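Local coordinates for 4-hydroxy-tetrahydrodipicolinate synthase (PDB 1O5K), which probably catalyses the condensation of pyruvate with aspartate-beta-semialdehyde to 4-hydroxy-tetrahydrodipicolinate, a step in lysine biosynthesis, at residues A[36-39]-A[40-44]; A[72-75]-A[76-80]. All coordinates share one frame; numbering follows the deposited sequence.

Contact 1: A[36-39]-A[40-44]; sequences ERLV and RYQLE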
ATOM      1  N   GLU A  36      25.679  29.668 -11.061  1.00 24.40           N
ATOM      2  CA  GLU A  36      25.308  31.070 -11.255  1.00 25.57           C
ATOM      3  C   GLU A  36      24.458  31.291 -12.535  1.00 25.35           C
ATOM      4  O   GLU A  36      23.487  32.072 -12.505  1.00 24.70           O
ATOM      5  CB  GLU A  36      26.536  31.969 -11.199  1.00 24.75           C
ATOM      6  CG  GLU A  36      26.246  33.380 -11.660  1.00 35.51           C
ATOM      7  CD  GLU A  36      27.327  34.376 -11.299  1.00 45.63           C
ATOM      8  OE1 GLU A  36      27.169  35.533 -11.733  1.00 45.74           O
ATOM      9  OE2 GLU A  36      28.293  34.011 -10.582  1.00 42.39           O
ATOM     10  N   ARG A  37      24.771  30.566 -13.612  1.00 24.92           N
ATOM     11  CA  ARG A  37      23.952  30.572 -14.840  1.00 27.58           C
ATOM     12  C   ARG A  37      22.519  30.107 -14.577  1.00 25.61           C
ATOM     13  O   ARG A  37      21.556  30.642 -15.151  1.00 24.81           O
ATOM     14  CB  ARG A  37      24.533  29.650 -15.932  1.00 28.33           C
ATOM     15  CG  ARG A  37      25.737  30.165 -16.654  1.00 39.81           C
ATOM     16  CD  ARG A  37      26.028  29.423 -18.015  1.00 42.36           C
ATOM     17  NE  ARG A  37      26.353  27.992 -17.873  1.00 54.10           N
ATOM     18  CZ  ARG A  37      27.596  27.492 -17.784  1.00 60.18           C
ATOM     19  NH1 ARG A  37      28.663  28.294 -17.825  1.00 59.06           N
ATOM     20  NH2 ARG A  37      27.785  26.178 -17.658  1.00 57.19           N
ATOM     21  N   LEU A  38      22.397  29.083 -13.750  1.00 24.74           N
ATOM     22  CA  LEU A  38      21.103  28.530 -13.393  1.00 24.95           C
ATOM     23  C   LEU A  38      20.312  29.517 -12.525  1.00 26.05           C
ATOM     24  O   LEU A  38      19.121  29.704 -12.755  1.00 25.05           O
ATOM     25  CB  LEU A  38      21.260  27.171 -12.708  1.00 24.90           C
ATOM     26  CG  LEU A  38      19.966  26.417 -12.493  1.00 33.78           C
ATOM     27  CD1 LEU A  38      19.192  26.291 -13.828  1.00 37.73           C
ATOM     28  CD2 LEU A  38      20.191  25.034 -11.834  1.00 32.12           C
ATOM     29  N   VAL A  39      20.973  30.144 -11.548  1.00 24.84           N
ATOM     30  CA  VAL A  39      20.294  31.135 -10.688  1.00 26.17           C
ATOM     31  C   VAL A  39      19.792  32.276 -11.580  1.00 22.86           C
ATOM     32  O   VAL A  39      18.651  32.653 -11.480  1.00 27.02           O
ATOM     33  CB  VAL A  39      21.205  31.654  -9.588  1.00 24.37           C
ATOM     34  CG1 VAL A  39      20.569  32.840  -8.818  1.00 23.45           C
ATOM     35  CG2 VAL A  39      21.577  30.502  -8.632  1.00 25.13           C
ATOM     36  N   ARG A  40      20.622  32.756 -12.507  1.00 25.89           N
ATOM     37  CA  ARG A  40      20.196  33.854 -13.381  1.00 27.28           C
ATOM     38  C   ARG A  40      18.959  33.475 -14.242  1.00 27.37           C
ATOM     39  O   ARG A  40      18.022  34.267 -14.395  1.00 24.40           O
ATOM     40  CB  ARG A  40      21.352  34.356 -14.236  1.00 27.16           C
ATOM     41  CG  ARG A  40      22.440  35.018 -13.388  1.00 32.37           C
ATOM     42  CD  ARG A  40      23.616  35.628 -14.201  1.00 36.71           C
ATOM     43  NE  ARG A  40      24.628  36.082 -13.243  1.00 52.27           N
ATOM     44  CZ  ARG A  40      24.508  37.165 -12.467  1.00 57.76           C
ATOM     45  NH1 ARG A  40      23.440  37.961 -12.561  1.00 66.45           N
ATOM     46  NH2 ARG A  40      25.465  37.473 -11.596  1.00 54.90           N
ATOM     47  N   TYR A  41      18.928  32.246 -14.729  1.00 27.27           N
ATOM     48  CA  TYR A  41      17.741  31.704 -15.430  1.00 26.28           C
ATOM     49  C   TYR A  41      16.479  31.706 -14.590  1.00 24.37           C
ATOM     50  O   TYR A  41      15.409  31.999 -15.096  1.00 25.78           O
ATOM     51  CB  TYR A  41      18.101  30.290 -15.903  1.00 23.48           C
ATOM     52  CG  TYR A  41      17.081  29.502 -16.711  1.00 22.83           C
ATOM     53  CD1 TYR A  41      16.580  29.987 -17.914  1.00 28.96           C
ATOM     54  CD2 TYR A  41      16.720  28.208 -16.325  1.00 23.33           C
ATOM     55  CE1 TYR A  41      15.706  29.231 -18.673  1.00 26.63           C
ATOM     56  CE2 TYR A  41      15.833  27.443 -17.095  1.00 20.81           C
ATOM     57  CZ  TYR A  41      15.347  27.936 -18.262  1.00 25.13           C
ATOM     58  OH  TYR A  41      14.488  27.142 -19.027  1.00 27.36           O
ATOM     59  N   GLN A  42      16.592  31.330 -13.313  1.00 24.14           N
ATOM     60  CA  GLN A  42      15.455  31.387 -12.407  1.00 26.34           C
ATOM     61  C   GLN A  42      14.965  32.840 -12.230  1.00 25.51           C
ATOM     62  O   GLN A  42      13.762  33.120 -12.311  1.00 26.70           O
ATOM     63  CB  GLN A  42      15.838  30.792 -11.058  1.00 25.18           C
ATOM     64  CG  GLN A  42      16.248  29.323 -11.187  1.00 27.66           C
ATOM     65  CD  GLN A  42      15.117  28.455 -11.729  1.00 21.57           C
ATOM     66  OE1 GLN A  42      13.986  28.509 -11.252  1.00 26.16           O
ATOM     67  NE2 GLN A  42      15.422  27.665 -12.723  1.00 26.10           N
ATOM     68  N   LEU A  43      15.898  33.733 -11.950  1.00 24.41           N
ATOM     69  CA  LEU A  43      15.600  35.120 -11.633  1.00 28.48           C
ATOM     70  C   LEU A  43      14.935  35.786 -12.813  1.00 29.20           C
ATOM     71  O   LEU A  43      13.960  36.520 -12.653  1.00 30.88           O
ATOM     72  CB  LEU A  43      16.865  35.889 -11.283  1.00 29.46           C
ATOM     73  CG  LEU A  43      17.404  35.618  -9.863  1.00 29.18           C
ATOM     74  CD1 LEU A  43      18.818  36.166  -9.732  1.00 28.54           C
ATOM     75  CD2 LEU A  43      16.467  36.177  -8.781  1.00 35.24           C
ATOM     76  N   GLU A  44      15.453  35.493 -14.001  1.00 26.77           N
ATOM     77  CA  GLU A  44      14.974  36.127 -15.223  1.00 27.32           C
ATOM     78  C   GLU A  44      13.572  35.661 -15.625  1.00 28.58           C
ATOM     79  O   GLU A  44      12.887  36.318 -16.396  1.00 28.13           O
ATOM     80  CB  GLU A  44      15.946  35.868 -16.378  1.00 27.50           C
TER
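Glu-36 and Arg-40, one helical turn apart, lie side by side and point the same way, a worked example of the i to i+4 salt bridge. With chi1 at 169° the Glu-36 chain sets off beside its own carbonyl carbon and stays extended, which carries OE1 to the edge of the guanidinium. There Arg-40 NH2 donates to Glu-36 OE1 at 2.6 Å, in the guanidinium plane, while Arg-40 NE adds a weak bond to the same oxygen at 3.0 Å. The grip is two-pronged on a single oxygen, not a carboxylate laid flat against the guanidinium: the two planes are 47° apart, and OE1 is met on its anti side, 34° out of the carboxylate plane. The same two residues are also joined through the main chain, Arg-40 N to Glu-36 O at 2.9 Å. The other carboxylate oxygen, OE2, turns to Arg-73 on helix 64-78, so this acid is shared by two arginines. Arg-37 joins the turn through its carbonyl, which accepts from Tyr-41 N. Leu-38 sends CD1 obliquely to Tyr-41, touching CD2 of the ring at 4.0 Å, and its carbonyl O has Gln-42 CG 3.3 Å away. Beyond these contacts Tyr-41 OH bonds Val-224 O, whereas the buried Gln-42 amide spends OE1 on Thr-19 and NE2 on Ser-222 O. Val-39 closes the series on another face: CG1 runs alongside Leu-43 and meets CD1 at 3.9 Å, and the same valine packs on Leu-50 of strand 49-52. With the charged pair bordering the apolar side chains that face helix 64-78 and strand 49-52, the segment is an amphipathic barrel helix, linking strands 16-20 and 49-52 in the TIM-barrel fold of the DapA family.

Contact 2: A[72-75]-A[76-80]; sequences SRTL and EIVDG. With CA (calcium ion), chain C.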
ATOM      1  N   SER A  72      26.312  31.338   0.492  1.00 25.08           N
ATOM      2  CA  SER A  72      26.821  32.702   0.362  1.00 25.49           C
ATOM      3  C   SER A  72      26.759  33.163  -1.078  1.00 27.64           C
ATOM      4  O   SER A  72      26.358  34.314  -1.356  1.00 25.66           O
ATOM      5  CB  SER A  72      28.253  32.782   0.884  1.00 27.68           C
ATOM      6  OG  SER A  72      28.226  32.555   2.291  1.00 31.26           O
ATOM      7  N   ARG A  73      27.137  32.280  -2.006  1.00 25.74           N
ATOM      8  CA  ARG A  73      27.114  32.673  -3.412  1.00 25.42           C
ATOM      9  C   ARG A  73      25.678  32.926  -3.917  1.00 24.71           C
ATOM     10  O   ARG A  73      25.464  33.814  -4.708  1.00 23.71           O
ATOM     11  CB  ARG A  73      27.813  31.652  -4.299  1.00 28.45           C
ATOM     12  CG  ARG A  73      28.009  32.113  -5.746  1.00 26.87           C
ATOM     13  CD  ARG A  73      28.824  33.443  -5.815  1.00 34.25           C
ATOM     14  NE  ARG A  73      28.801  34.106  -7.114  1.00 40.52           N
ATOM     15  CZ  ARG A  73      29.055  35.419  -7.310  1.00 45.80           C
ATOM     16  NH1 ARG A  73      29.320  36.236  -6.294  1.00 45.60           N
ATOM     17  NH2 ARG A  73      29.028  35.935  -8.535  1.00 41.17           N
ATOM     18  N   THR A  74      24.696  32.156  -3.438  1.00 24.83           N
ATOM     19  CA  THR A  74      23.307  32.351  -3.843  1.00 23.92           C
ATOM     20  C   THR A  74      22.836  33.725  -3.374  1.00 24.67           C
ATOM     21  O   THR A  74      22.288  34.525  -4.152  1.00 20.28           O
ATOM     22  CB  THR A  74      22.424  31.283  -3.231  1.00 25.86           C
ATOM     23  OG1 THR A  74      22.946  29.982  -3.574  1.00 25.11           O
ATOM     24  CG2 THR A  74      21.023  31.384  -3.831  1.00 25.59           C
ATOM     25  N   LEU A  75      23.113  34.026  -2.107  1.00 21.86           N
ATOM     26  CA  LEU A  75      22.743  35.368  -1.570  1.00 24.06           C
ATOM     27  C   LEU A  75      23.385  36.506  -2.354  1.00 25.99           C
ATOM     28  O   LEU A  75      22.740  37.537  -2.600  1.00 24.66           O
ATOM     29  CB  LEU A  75      23.019  35.440  -0.078  1.00 24.41           C
ATOM     30  CG  LEU A  75      22.186  34.552   0.820  1.00 24.42           C
ATOM     31  CD1 LEU A  75      22.937  34.291   2.129  1.00 25.43           C
ATOM     32  CD2 LEU A  75      20.789  35.180   1.078  1.00 25.57           C
ATOM     33  N   GLU A  76      24.648  36.345  -2.734  1.00 22.84           N
ATOM     34  CA  GLU A  76      25.372  37.315  -3.554  1.00 27.18           C
ATOM     35  C   GLU A  76      24.738  37.546  -4.927  1.00 25.89           C
ATOM     36  O   GLU A  76      24.509  38.678  -5.321  1.00 18.37           O
ATOM     37  CB  GLU A  76      26.825  36.885  -3.747  1.00 25.80           C
ATOM     38  CG  GLU A  76      27.628  37.040  -2.468  1.00 28.14           C
ATOM     39  CD  GLU A  76      29.020  36.432  -2.552  1.00 33.53           C
ATOM     40  OE1 GLU A  76      29.760  36.526  -1.542  1.00 42.08           O
ATOM     41  OE2 GLU A  76      29.370  35.865  -3.599  1.00 34.33           O
ATOM     42  N   ILE A  77      24.417  36.478  -5.646  1.00 20.05           N
ATOM     43  CA  ILE A  77      23.784  36.642  -6.973  1.00 20.90           C
ATOM     44  C   ILE A  77      22.377  37.249  -6.953  1.00 20.31           C
ATOM     45  O   ILE A  77      22.033  38.072  -7.784  1.00 23.52           O
ATOM     46  CB  ILE A  77      23.697  35.288  -7.682  1.00 22.62           C
ATOM     47  CG1 ILE A  77      25.083  34.747  -7.941  1.00 28.11           C
ATOM     48  CG2 ILE A  77      22.933  35.451  -9.014  1.00 30.54           C
ATOM     49  CD1 ILE A  77      25.042  33.248  -8.228  1.00 37.70           C
ATOM     50  N   VAL A  78      21.577  36.852  -5.987  1.00 22.40           N
ATOM     51  CA  VAL A  78      20.154  37.248  -5.903  1.00 24.70           C
ATOM     52  C   VAL A  78      19.961  38.691  -5.486  1.00 23.83           C
ATOM     53  O   VAL A  78      18.885  39.313  -5.758  1.00 24.16           O
ATOM     54  CB  VAL A  78      19.400  36.263  -4.949  1.00 24.04           C
ATOM     55  CG1 VAL A  78      18.013  36.725  -4.593  1.00 33.06           C
ATOM     56  CG2 VAL A  78      19.317  34.821  -5.588  1.00 24.28           C
ATOM     57  N   ASP A  79      20.961  39.259  -4.821  1.00 23.66           N
ATOM     58  CA  ASP A  79      20.884  40.690  -4.470  1.00 23.81           C
ATOM     59  C   ASP A  79      19.582  41.063  -3.728  1.00 23.34           C
ATOM     60  O   ASP A  79      19.062  42.168  -3.894  1.00 27.13           O
ATOM     61  CB  ASP A  79      20.974  41.578  -5.747  1.00 21.70           C
ATOM     62  CG  ASP A  79      22.347  41.524  -6.445  1.00 29.77           C
ATOM     63  OD1 ASP A  79      23.377  41.409  -5.755  1.00 26.06           O
ATOM     64  OD2 ASP A  79      22.489  41.640  -7.687  1.00 29.33           O
ATOM     65  N   GLY A  80      19.084  40.189  -2.866  1.00 26.39           N
ATOM     66  CA  GLY A  80      17.917  40.529  -2.043  1.00 27.60           C
ATOM     67  C   GLY A  80      16.604  40.618  -2.810  1.00 29.38           C
ATOM     68  O   GLY A  80      15.579  40.997  -2.224  1.00 26.96           O
TER
HETATM   69 CA    CA C 601      25.549  40.754  -5.444  0.50 24.26          CA
HETATM   70  O   HOH W   1      20.280  38.056  -1.519  1.00 24.00           O
HETATM   71  O   HOH W   2      25.202  41.007  -7.744  0.50 27.69           O
HETATM   72  O   HOH W   3      24.715  41.325  -2.787  0.50 42.46           O
HETATM   73  O   HOH W   4      27.067  39.699  -6.877  0.50 27.69           O
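Glu-76 meets Arg-73 near the C-terminal end of helix 64-78, the helix of the beta-alpha-beta unit that joins strands 49-52 and 84-87. Their side chains cross at about a right angle: Glu-76 OE2 accepts from Arg-73 NH1 at 2.7 Å, lying at the guanidinium edge with the carboxylate plane turned 78° from it. The bend of Arg-73 at chi2 (58°) carries the group forward along the helix, toward its C-terminal end, where Ile-77 lies over one guanidinium face, Ile-77 CG1 being 3.9 Å from Arg-73 NE. Were Arg-73 an alanine, Glu-76 OE2 would probably lose its positive mate, Glu-36 would be left to Arg-40, and the guanidinium over Ile-77 CG1 would be gone. Val-78 turns inward, its CG2 against Thr-74 O at 3.3 Å, while the threonine hydroxyl is bonded to Tyr-35. Asp-79 leaves the helix with positive phi (53°), after a weak last bond from its N to Leu-75 O at 3.3 Å. This turn places OD1 beside the backbone carbonyl of Glu-76, and Glu-76 O and Asp-79 OD1 each bind calcium at 2.3 Å. Three waters join them on the metal, one of which also donates to Asp-79 OD2. At Gly-80 a further water bridges the end of the helix, accepting from Gly-80 N at 2.8 Å and donating to Leu-75 O at 2.7 Å.

In the fold
From the N terminus, the chain passes strand 16-20, runs through contact 1 on helix 32-44, crosses strand 49-52 and reaches contact 2 on helix 64-78 before strand 84-87. Each contact is local to one helix and closes no long loop; the two follow in series, neither nested nor crossed. What unites them is the side-by-side placing of consecutive barrel helices, the centres of the two contacts being about 11 Å apart. Val-39 CG1 packs on Ile-77 CG2 at 3.5 Å and also reaches Val-78, while Glu-36 CB rests against Ile-77 CD1. Apolar packing thus lies beside a chain of charges, Arg-40, Glu-36, Arg-73 and Glu-76, that passes from one helix to the next.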